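Local coordinates for putative ABC transporter amino acid-binding protein (Sinorhizobium meliloti, PDB 2Q88), which binds the compatible solute ectoine and probably delivers it to an ABC transporter for uptake in osmoprotection, at residues A[95-109]-A[189-203]. Sequence-based numbering, arbitrary orientation.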
loop_
_atom_site.group_PDB
_atom_site.type_symbol
_atom_site.label_atom_id
_atom_site.label_comp_id
_atom_site.label_asym_id
_atom_site.label_seq_id
_atom_site.Cartn_x
_atom_site.Cartn_y
_atom_site.Cartn_z
ATOM N N PRO A 95 11.845 -4.498 3.381
ATOM C CA PRO A 95 11.062 -3.291 3.114
ATOM C C PRO A 95 11.366 -2.635 1.778
ATOM O O PRO A 95 12.498 -2.677 1.300
ATOM C CB PRO A 95 11.438 -2.344 4.257
ATOM C CG PRO A 95 12.119 -3.171 5.278
ATOM C CD PRO A 95 12.721 -4.333 4.554
ATOM N N ILE A 96 10.337 -2.036 1.185
ATOM C CA ILE A 96 10.460 -1.387 -0.117
ATOM C C ILE A 96 9.919 0.037 -0.099
ATOM O O ILE A 96 10.684 0.992 -0.291
ATOM C CB ILE A 96 9.752 -2.227 -1.228
ATOM C CG1 ILE A 96 10.400 -3.612 -1.343
ATOM C CG2 ILE A 96 9.820 -1.485 -2.572
ATOM C CD1 ILE A 96 9.687 -4.607 -2.261
ATOM N N LEU A 97 8.605 0.177 0.108
ATOM C CA LEU A 97 7.924 1.484 0.057
ATOM C C LEU A 97 7.438 1.935 1.427
ATOM O O LEU A 97 6.581 1.295 2.040
ATOM C CB LEU A 97 6.740 1.454 -0.903
ATOM C CG LEU A 97 6.979 0.971 -2.341
ATOM C CD1 LEU A 97 5.709 1.187 -3.146
ATOM C CD2 LEU A 97 8.122 1.745 -2.987
ATOM N N CYS A 98 7.985 3.049 1.886
ATOM C CA CYS A 98 7.684 3.600 3.204
ATOM C C CYS A 98 6.852 4.865 3.075
ATOM O O CYS A 98 7.086 5.663 2.177
ATOM C CB CYS A 98 8.991 3.909 3.938
ATOM S SG CYS A 98 9.986 2.441 4.263
ATOM N N ASP A 99 5.869 5.043 3.956
ATOM C CA ASP A 99 5.080 6.277 3.965
ATOM C C ASP A 99 4.330 6.496 5.268
ATOM O O ASP A 99 4.025 5.546 5.999
ATOM C CB ASP A 99 4.082 6.318 2.798
ATOM C CG ASP A 99 3.834 7.744 2.289
ATOM O OD1 ASP A 99 4.564 8.678 2.690
ATOM O OD2 ASP A 99 2.940 8.038 1.482
ATOM N N ALA A 100 4.038 7.764 5.533
ATOM C CA ALA A 100 3.193 8.170 6.642
ATOM C C ALA A 100 1.741 8.232 6.149
ATOM O O ALA A 100 1.486 8.105 4.952
ATOM C CB ALA A 100 3.646 9.522 7.139
ATOM N N GLU A 101 0.801 8.442 7.073
ATOM C CA GLU A 101 -0.617 8.529 6.739
ATOM C C GLU A 101 -1.039 9.991 6.667
ATOM O O GLU A 101 -0.482 10.841 7.373
ATOM C CB GLU A 101 -1.483 7.795 7.782
ATOM C CG GLU A 101 -1.115 6.334 8.031
ATOM C CD GLU A 101 -1.695 5.405 6.975
ATOM O OE1 GLU A 101 -1.906 5.863 5.829
ATOM O OE2 GLU A 101 -1.965 4.228 7.290
ATOM N N ALA A 102 -2.019 10.276 5.815
ATOM C CA ALA A 102 -2.530 11.633 5.641
ATOM C C ALA A 102 -4.060 11.683 5.692
ATOM O O ALA A 102 -4.720 10.650 5.611
ATOM C CB ALA A 102 -2.012 12.243 4.338
ATOM N N PHE A 103 -4.603 12.894 5.850
ATOM C CA PHE A 103 -6.035 13.170 5.729
ATOM C C PHE A 103 -6.274 14.151 4.595
ATOM O O PHE A 103 -5.523 15.127 4.451
ATOM C CB PHE A 103 -6.564 13.887 6.970
ATOM C CG PHE A 103 -6.690 13.034 8.197
ATOM C CD1 PHE A 103 -6.709 11.653 8.135
ATOM C CD2 PHE A 103 -6.869 13.653 9.435
ATOM C CE1 PHE A 103 -6.862 10.883 9.321
ATOM C CE2 PHE A 103 -7.023 12.907 10.591
ATOM C CZ PHE A 103 -7.011 11.520 10.533
ATOM N N ALA A 104 -7.336 13.906 3.832
ATOM C CA ALA A 104 -7.930 14.899 2.946
ATOM C C ALA A 104 -9.172 15.411 3.675
ATOM O O ALA A 104 -10.011 14.624 4.112
ATOM C CB ALA A 104 -8.305 14.267 1.617
ATOM N N LEU A 105 -9.268 16.731 3.784
ATOM C CA LEU A 105 -10.198 17.416 4.678
ATOM C C LEU A 105 -10.866 18.575 3.939
ATOM O O LEU A 105 -10.380 19.019 2.897
ATOM C CB LEU A 105 -9.384 17.985 5.857
ATOM C CG LEU A 105 -9.381 17.478 7.311
ATOM C CD1 LEU A 105 -10.140 16.199 7.554
ATOM C CD2 LEU A 105 -7.969 17.372 7.846
ATOM N N LYS A 106 -11.969 19.079 4.489
ATOM C CA LYS A 106 -12.561 20.312 3.988
ATOM C C LYS A 106 -11.654 21.503 4.296
ATOM O O LYS A 106 -11.026 21.551 5.356
ATOM C CB LYS A 106 -13.960 20.512 4.574
ATOM C CG LYS A 106 -15.022 19.647 3.909
ATOM C CD LYS A 106 -15.265 20.100 2.478
ATOM C CE LYS A 106 -16.483 19.434 1.873
ATOM N NZ LYS A 106 -16.913 20.158 0.653
ATOM N N LYS A 107 -11.577 22.450 3.358
ATOM C CA LYS A 107 -10.696 23.615 3.493
ATOM C C LYS A 107 -10.977 24.316 4.817
ATOM O O LYS A 107 -12.132 24.544 5.160
ATOM C CB LYS A 107 -10.905 24.589 2.329
ATOM C CG LYS A 107 -9.887 25.728 2.269
ATOM C CD LYS A 107 -10.461 26.943 1.543
ATOM C CE LYS A 107 -9.552 28.151 1.684
ATOM N NZ LYS A 107 -10.331 29.414 1.878
ATOM N N GLY A 108 -9.917 24.634 5.556
ATOM C CA GLY A 108 -10.038 25.239 6.879
ATOM C C GLY A 108 -10.116 24.222 8.007
ATOM O O GLY A 108 -9.993 24.593 9.178
ATOM N N ASN A 109 -10.318 22.947 7.660
ATOM C CA ASN A 109 -10.458 21.868 8.650
ATOM C C ASN A 109 -11.441 22.272 9.767
ATOM O O ASN A 109 -11.048 22.444 10.928
ATOM C CB ASN A 109 -9.078 21.472 9.193
ATOM C CG ASN A 109 -9.101 20.187 10.008
ATOM O OD1 ASN A 109 -10.149 19.585 10.220
ATOM N ND2 ASN A 109 -7.926 19.761 10.467
ATOM N N VAL A 189 -10.772 21.479 -0.875
ATOM C CA VAL A 189 -10.161 20.325 -0.216
ATOM C C VAL A 189 -8.750 20.693 0.253
ATOM O O VAL A 189 -8.031 21.440 -0.420
ATOM C CB VAL A 189 -10.118 19.085 -1.151
ATOM C CG1 VAL A 189 -9.293 17.966 -0.543
ATOM C CG2 VAL A 189 -11.527 18.593 -1.458
ATOM N N GLU A 190 -8.361 20.128 1.391
ATOM C CA GLU A 190 -7.150 20.486 2.100
ATOM C C GLU A 190 -6.473 19.225 2.630
ATOM O O GLU A 190 -7.152 18.296 3.047
ATOM C CB GLU A 190 -7.573 21.373 3.259
ATOM C CG GLU A 190 -6.514 21.745 4.263
ATOM C CD GLU A 190 -7.022 22.843 5.157
ATOM O OE1 GLU A 190 -7.182 23.976 4.650
ATOM O OE2 GLU A 190 -7.285 22.564 6.344
ATOM N N VAL A 191 -5.139 19.196 2.609
ATOM C CA VAL A 191 -4.390 18.021 3.068
ATOM C C VAL A 191 -3.764 18.271 4.433
ATOM O O VAL A 191 -3.140 19.310 4.661
ATOM C CB VAL A 191 -3.278 17.611 2.064
ATOM C CG1 VAL A 191 -2.496 16.397 2.565
ATOM C CG2 VAL A 191 -3.863 17.335 0.684
ATOM N N LEU A 192 -3.930 17.308 5.335
ATOM C CA LEU A 192 -3.180 17.302 6.585
ATOM C C LEU A 192 -2.275 16.073 6.584
ATOM O O LEU A 192 -2.754 14.944 6.495
ATOM C CB LEU A 192 -4.124 17.303 7.792
ATOM C CG LEU A 192 -3.486 17.373 9.186
ATOM C CD1 LEU A 192 -4.221 18.358 10.075
ATOM C CD2 LEU A 192 -3.414 15.995 9.837
ATOM N N ALA A 193 -0.965 16.312 6.651
ATOM C CA ALA A 193 0.030 15.243 6.619
ATOM C C ALA A 193 1.283 15.616 7.422
ATOM O O ALA A 193 1.771 16.745 7.310
ATOM C CB ALA A 193 0.405 14.915 5.172
ATOM N N PRO A 194 1.801 14.682 8.224
ATOM C CA PRO A 194 1.148 13.391 8.463
ATOM C C PRO A 194 0.083 13.485 9.542
ATOM O O PRO A 194 0.041 14.473 10.281
ATOM C CB PRO A 194 2.296 12.511 8.948
ATOM C CG PRO A 194 3.213 13.445 9.642
ATOM C CD PRO A 194 3.099 14.775 8.919
ATOM N N VAL A 195 -0.769 12.470 9.627
ATOM C CA VAL A 195 -1.736 12.381 10.710
ATOM C C VAL A 195 -0.977 12.284 12.030
ATOM O O VAL A 195 -0.036 11.504 12.158
ATOM C CB VAL A 195 -2.652 11.154 10.584
ATOM C CG1 VAL A 195 -3.626 11.103 11.770
ATOM C CG2 VAL A 195 -3.411 11.181 9.279
ATOM N N GLU A 196 -1.378 13.096 13.003
ATOM C CA GLU A 196 -0.722 13.094 14.293
ATOM C C GLU A 196 -1.028 11.813 15.057
ATOM O O GLU A 196 -2.179 11.405 15.142
ATOM C CB GLU A 196 -1.143 14.330 15.092
ATOM C CG GLU A 196 -0.561 15.628 14.550
ATOM C CD GLU A 196 0.961 15.705 14.668
ATOM O OE1 GLU A 196 1.570 14.984 15.501
ATOM O OE2 GLU A 196 1.573 16.501 13.917
ATOM N N GLY A 197 0.014 11.176 15.588
ATOM C CA GLY A 197 -0.125 9.961 16.385
ATOM C C GLY A 197 -0.129 8.667 15.578
ATOM O O GLY A 197 -0.101 7.578 16.147
ATOM N N ALA A 198 -0.176 8.785 14.256
ATOM C CA ALA A 198 -0.229 7.618 13.377
ATOM C C ALA A 198 1.186 7.084 13.138
ATOM O O ALA A 198 2.134 7.871 13.092
ATOM C CB ALA A 198 -0.892 7.988 12.059
ATOM N N PRO A 199 1.335 5.763 12.995
ATOM C CA PRO A 199 2.642 5.165 12.694
ATOM C C PRO A 199 3.089 5.481 11.272
ATOM O O PRO A 199 2.266 5.801 10.417
ATOM C CB PRO A 199 2.381 3.654 12.812
ATOM C CG PRO A 199 1.083 3.524 13.518
ATOM C CD PRO A 199 0.286 4.735 13.124
ATOM N N VAL A 200 4.392 5.420 11.033
ATOM C CA VAL A 200 4.901 5.386 9.670
ATOM C C VAL A 200 5.025 3.905 9.359
ATOM O O VAL A 200 5.404 3.110 10.232
ATOM C CB VAL A 200 6.237 6.129 9.531
ATOM C CG1 VAL A 200 6.782 6.031 8.097
ATOM C CG2 VAL A 200 6.057 7.595 9.914
ATOM N N TYR A 201 4.655 3.533 8.138
ATOM C CA TYR A 201 4.629 2.148 7.706
ATOM C C TYR A 201 5.596 1.967 6.543
ATOM O O TYR A 201 5.918 2.935 5.855
ATOM C CB TYR A 201 3.232 1.781 7.201
ATOM C CG TYR A 201 2.159 1.637 8.250
ATOM C CD1 TYR A 201 2.150 0.547 9.122
ATOM C CD2 TYR A 201 1.137 2.575 8.358
ATOM C CE1 TYR A 201 1.163 0.408 10.085
ATOM C CE2 TYR A 201 0.136 2.443 9.322
ATOM C CZ TYR A 201 0.161 1.354 10.178
ATOM O OH TYR A 201 -0.809 1.214 11.141
ATOM N N CYS A 202 6.047 0.729 6.347
ATOM C CA CYS A 202 6.705 0.308 5.107
ATOM C C CYS A 202 6.069 -0.970 4.595
ATOM O O CYS A 202 5.646 -1.821 5.376
ATOM C CB CYS A 202 8.198 0.032 5.313
ATOM S SG CYS A 202 9.208 1.416 5.859
ATOM N N ASP A 203 6.023 -1.119 3.279
ATOM C CA ASP A 203 5.546 -2.352 2.685
ATOM C C ASP A 203 6.696 -3.302 2.290
ATOM O O ASP A 203 7.868 -3.031 2.542
ATOM C CB ASP A 203 4.641 -2.049 1.478
ATOM C CG ASP A 203 5.400 -1.960 0.161
ATOM O OD1 ASP A 203 6.612 -1.649 0.168
ATOM O OD2 ASP A 203 4.863 -2.208 -0.943
HETATM O O HOH W 1 1.797 8.554 9.643
#
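F103 and L105 pair antiparallel with L192 and E190, D99, earlier on the same broken strand, pairs with Y201, and between these two ladders residues 193-200 swing away and return. The excursion is tied back by V195 N, which donates to E101 O, and by a water that accepts from E101 N and donates to P199 O. Next to D99 and Y201 in their ladder, C98 and C202 form a non-hydrogen-bonded pair, where a CA-CA separation of 3.9 Å suits their disulfide (chi3 99°). D203 follows: its OD1 accepts from L97 N at 2.7 Å, nearly in line with the C-O bond, while its backbone O takes I96 N, so one residue grips two successive amides. Beta-branched V195 lays CG2 over one face of the F103 ring, 3.6 Å from the centroid, and CG1 reaches CZ; F103 is the broad, flat surface this needs. Alongside, L192 CD2 approaches the ring and its CB meets L105 CD2. At the far end E190, with CG anti to the backbone N (chi1 172°), extends to the type II turn 106-109, where OE1 accepts G108 N at 3.0 Å from above the carboxylate plane. G108 suits this turn because a side chain would strike the preceding carbonyl. An alanine in place of E190 is likely to leave G108 N without this acceptor and the turn less firmly tied to the strand. E101 OE2 lies 3.4 Å from Y201 CE2, carboxylate and ring steeply inclined, and hydrogen-bonds T134 of the ectoine pocket. As in other family 3 binding proteins, residues 98-101 and 193-202 probably belong to the interdomain hinge, while 103-105 with 190-192 lie in one lobe's sheet; strand 169-173 flanks residues 100-104 on the other edge, helix 116-121 packs on F103 and V195, and helix 174-184 meets V191.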